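Local coordinates for nucleoprotein (PDB 4JNG) that coats the RNA genome of Schmallenberg virus, shielding it from nucleases and forming the helical nucleocapsid that serves as template for transcription and replication, at residues Thr57-Pro60 with Ser61-Leu64; Pro85-Asp88 with Asn89-Thr92. All coordinates share one frame; numbering follows the deposited sequence.

Interaction 1: residues Thr57-Pro60 with Ser61-Leu64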
loop_
_atom_site.group_PDB
_atom_site.type_symbol
_atom_site.label_atom_id
_atom_site.label_comp_id
_atom_site.label_asym_id
_atom_site.label_seq_id
_atom_site.Cartn_x
_atom_site.Cartn_y
_atom_site.Cartn_z
ATOM N N THR B 57 6.388 -0.286 17.726
ATOM C CA THR B 57 6.446 -0.538 19.164
ATOM C C THR B 57 5.243 0.053 19.886
ATOM O O THR B 57 4.949 1.239 19.749
ATOM C CB THR B 57 7.749 0.013 19.770
ATOM O OG1 THR B 57 8.859 -0.585 19.101
ATOM C CG2 THR B 57 7.828 -0.293 21.248
ATOM N N ALA B 58 4.571 -0.782 20.678
ATOM C CA ALA B 58 3.292 -0.426 21.284
ATOM C C ALA B 58 3.422 -0.080 22.761
ATOM O O ALA B 58 2.726 -0.646 23.605
ATOM C CB ALA B 58 2.284 -1.553 21.083
ATOM N N GLN B 59 4.326 0.844 23.071
ATOM C CA GLN B 59 4.251 1.579 24.332
ATOM C C GLN B 59 4.319 3.062 24.019
ATOM O O GLN B 59 5.111 3.483 23.179
ATOM C CB GLN B 59 5.345 1.192 25.333
ATOM C CG GLN B 59 6.722 0.979 24.739
ATOM C CD GLN B 59 6.961 -0.458 24.334
ATOM O OE1 GLN B 59 6.040 -1.152 23.899
ATOM N NE2 GLN B 59 8.205 -0.910 24.455
ATOM N N PRO B 60 3.470 3.860 24.682
ATOM C CA PRO B 60 3.398 5.282 24.381
ATOM C C PRO B 60 4.663 6.063 24.741
ATOM O O PRO B 60 4.779 7.219 24.342
ATOM C CB PRO B 60 2.214 5.754 25.227
ATOM C CG PRO B 60 2.155 4.777 26.354
ATOM C CD PRO B 60 2.487 3.471 25.711
ATOM N N SER B 61 5.586 5.455 25.499
ATOM C CA SER B 61 6.900 6.056 25.713
ATOM C C SER B 61 7.996 4.988 25.861
ATOM O O SER B 61 7.750 3.895 26.390
ATOM C CB SER B 61 6.876 7.032 26.900
ATOM O OG SER B 61 7.170 6.397 28.134
ATOM N N VAL B 62 9.188 5.306 25.365
ATOM C CA VAL B 62 10.253 4.323 25.224
ATOM C C VAL B 62 11.608 4.923 25.571
ATOM O O VAL B 62 11.940 6.037 25.156
ATOM C CB VAL B 62 10.331 3.770 23.783
ATOM C CG1 VAL B 62 11.324 2.621 23.703
ATOM C CG2 VAL B 62 8.965 3.290 23.321
ATOM N N ASP B 63 12.391 4.152 26.309
ATOM C CA ASP B 63 13.763 4.512 26.645
ATOM C C ASP B 63 14.707 4.100 25.518
ATOM O O ASP B 63 14.941 2.915 25.305
ATOM C CB ASP B 63 14.164 3.830 27.955
ATOM C CG ASP B 63 13.627 4.546 29.185
ATOM O OD1 ASP B 63 12.758 5.435 29.053
ATOM O OD2 ASP B 63 14.093 4.235 30.305
ATOM N N LEU B 64 15.241 5.074 24.783
ATOM C CA LEU B 64 16.184 4.784 23.704
ATOM C C LEU B 64 17.588 5.204 24.092
ATOM O O LEU B 64 17.779 6.267 24.673
ATOM C CB LEU B 64 15.779 5.514 22.430
ATOM C CG LEU B 64 14.462 5.091 21.791
ATOM C CD1 LEU B 64 14.296 5.834 20.479
ATOM C CD2 LEU B 64 14.421 3.587 21.565
#
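Where the chain leaves helix 47-56 and enters the first strand of the two-stranded hairpin 61-66/69-74, the connection is packed by Gln59 lying across Val62. Gln59 CG does the touching, coming 3.5 Å from Val62 CG2, and the two side chains run at about a right angle to each other. The first torsion of Gln59 (chi1 41°) sets CG between the backbone N and the carbonyl carbon, which also brings this methylene 3.5 Å from Ser61 O. On the strand side, Val62 has CG1 anti to its backbone N (chi1 -173°), which leaves CG2 beside the N and facing back along the chain to Gln59; Thr57 CG2 reaches that same methyl more loosely, at 4.3 Å. Within the corner itself a weak bond of 3.4 Å runs from Gln59 N to Thr57 O. No hydrogen bond joins 57-60 to 61-64, and their side chains meet through carbon. The polar end of Thr57 is directed instead to the preceding helix, where OG1 bonds to Val53 O. Beyond Pro60 the strand pairs antiparallel with 69-74, Val62 with Val73 and Leu64 with Phe71. Phe5 of the second subunit packs on Thr57, Gln59, Val62 and Leu64, consistent with the role of the N-terminus in oligomerization.

Interaction 2: residues Pro85-Asp88 with Asn89-Thr92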
loop_
_atom_site.group_PDB
_atom_site.type_symbol
_atom_site.label_atom_id
_atom_site.label_comp_id
_atom_site.label_asym_id
_atom_site.label_seq_id
_atom_site.Cartn_x
_atom_site.Cartn_y
_atom_site.Cartn_z
ATOM N N PRO B 85 -1.356 13.381 23.248
ATOM C CA PRO B 85 -0.745 14.667 23.607
ATOM C C PRO B 85 0.686 14.495 24.092
ATOM O O PRO B 85 0.959 13.543 24.807
ATOM C CB PRO B 85 -1.611 15.160 24.769
ATOM C CG PRO B 85 -2.165 13.921 25.369
ATOM C CD PRO B 85 -2.405 12.995 24.208
ATOM N N VAL B 86 1.573 15.413 23.711
ATOM C CA VAL B 86 2.986 15.381 24.118
ATOM C C VAL B 86 3.244 16.522 25.108
ATOM O O VAL B 86 2.922 17.665 24.815
ATOM C CB VAL B 86 3.912 15.568 22.892
ATOM C CG1 VAL B 86 5.373 15.331 23.258
ATOM C CG2 VAL B 86 3.496 14.638 21.757
ATOM N N PRO B 87 3.815 16.226 26.294
ATOM C CA PRO B 87 4.089 17.349 27.197
ATOM C C PRO B 87 5.058 18.358 26.567
ATOM O O PRO B 87 5.802 18.012 25.648
ATOM C CB PRO B 87 4.694 16.676 28.431
ATOM C CG PRO B 87 4.210 15.268 28.372
ATOM C CD PRO B 87 4.100 14.926 26.921
ATOM N N ASP B 88 5.032 19.599 27.039
ATOM C CA ASP B 88 5.830 20.661 26.431
ATOM C C ASP B 88 7.334 20.457 26.649
ATOM O O ASP B 88 8.136 20.898 25.833
ATOM C CB ASP B 88 5.394 22.040 26.944
ATOM C CG ASP B 88 4.077 22.515 26.327
ATOM O OD1 ASP B 88 3.637 21.961 25.292
ATOM O OD2 ASP B 88 3.483 23.468 26.874
ATOM N N ASN B 89 7.701 19.781 27.736
ATOM C CA ASN B 89 9.099 19.472 28.033
ATOM C C ASN B 89 9.472 18.037 27.709
ATOM O O ASN B 89 10.526 17.567 28.130
ATOM C CB ASN B 89 9.392 19.747 29.499
ATOM C CG ASN B 89 9.176 21.195 29.867
ATOM O OD1 ASN B 89 8.919 22.033 29.001
ATOM N ND2 ASN B 89 9.291 21.504 31.157
ATOM N N ALA B 90 8.617 17.347 26.951
ATOM C CA ALA B 90 8.922 15.991 26.519
ATOM C C ALA B 90 9.576 16.030 25.153
ATOM O O ALA B 90 9.390 16.989 24.386
ATOM C CB ALA B 90 7.665 15.139 26.479
ATOM N N ILE B 91 10.326 14.973 24.849
ATOM C CA ILE B 91 10.980 14.837 23.558
ATOM C C ILE B 91 10.381 13.667 22.796
ATOM O O ILE B 91 10.205 12.573 23.316
ATOM C CB ILE B 91 12.533 14.681 23.631
ATOM C CG1 ILE B 91 12.965 13.673 24.704
ATOM C CG2 ILE B 91 13.185 16.023 23.908
ATOM C CD1 ILE B 91 14.457 13.386 24.708
ATOM N N THR B 92 10.022 13.956 21.556
ATOM C CA THR B 92 9.787 12.947 20.554
ATOM C C THR B 92 11.097 12.806 19.815
ATOM O O THR B 92 12.030 13.567 20.047
ATOM C CB THR B 92 8.704 13.417 19.567
ATOM O OG1 THR B 92 9.102 14.668 18.999
ATOM C CG2 THR B 92 7.387 13.596 20.289
HETATM O O HOH W 1 10.307 19.675 24.875
#
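Pro87 to Ala90 form a type I beta turn, closed by a hydrogen bond of 3.2 Å from Ala90 N to Pro87 O. The N-H points well at the oxygen (159°), yet the donor sits far above the carbonyl plane and not on a lone pair, with a C=O...N angle of 107°. A water lies within hydrogen-bonding distance of two turn carbonyls, 2.7 Å from Asp88 O and 2.9 Å from Ala90 O, though it has more acceptors around it than protons to give. The Ala90 methyl packs against the Pro87 ring, CB lying 3.6 Å from Pro87 CD. Val86 extends this apolar patch: its CG1 branch, anti to the backbone N (chi1 -172°), is 4.0 Å from Ala90 CB and equally 4.0 Å from Thr92 CG2, the Val86 and Thr92 side chains crossing nearly perpendicularly. Thr92 thus divides its branches between two tasks, the methyl meeting Val86 and OG1 serving as N-cap of the following helix through a bond to Arg95 N. Arg95, an RNA-binding residue, bonds through NH1 to both Pro87 O and Ala90 O, so the turn carbonyls probably help to position its guanidinium group. Val86 packs on an RNA sugar and Thr92 on a phosphate. The loop spans the way from strand 69-74 to helix 93-110, with Ile91 bonded by its backbone to Val74 and its side chain set against Phe27 and Tyr31 of helix 20-31.

Interactions 1 and 2 lie on the same side of the chain's centre, their own centres 13 Å apart and their nearest atoms about 7 Å apart, without touching. Strand 69-74 relates them: it pairs along its length with the strand that begins in 61-64, and at its end Val74 bonds to the loop of 85-92. His77, which binds RNA, is near both, its side chain about 8 Å from that of Thr57 and about 6 Å from that of Thr92. The two differ in their relation to the bound RNA, whose nearest atom is about 10 Å from interaction 1 but about 4 Å from interaction 2. Interaction 1 instead is packed by another subunit, whereas no other protein chain of the assembly touches 85-92.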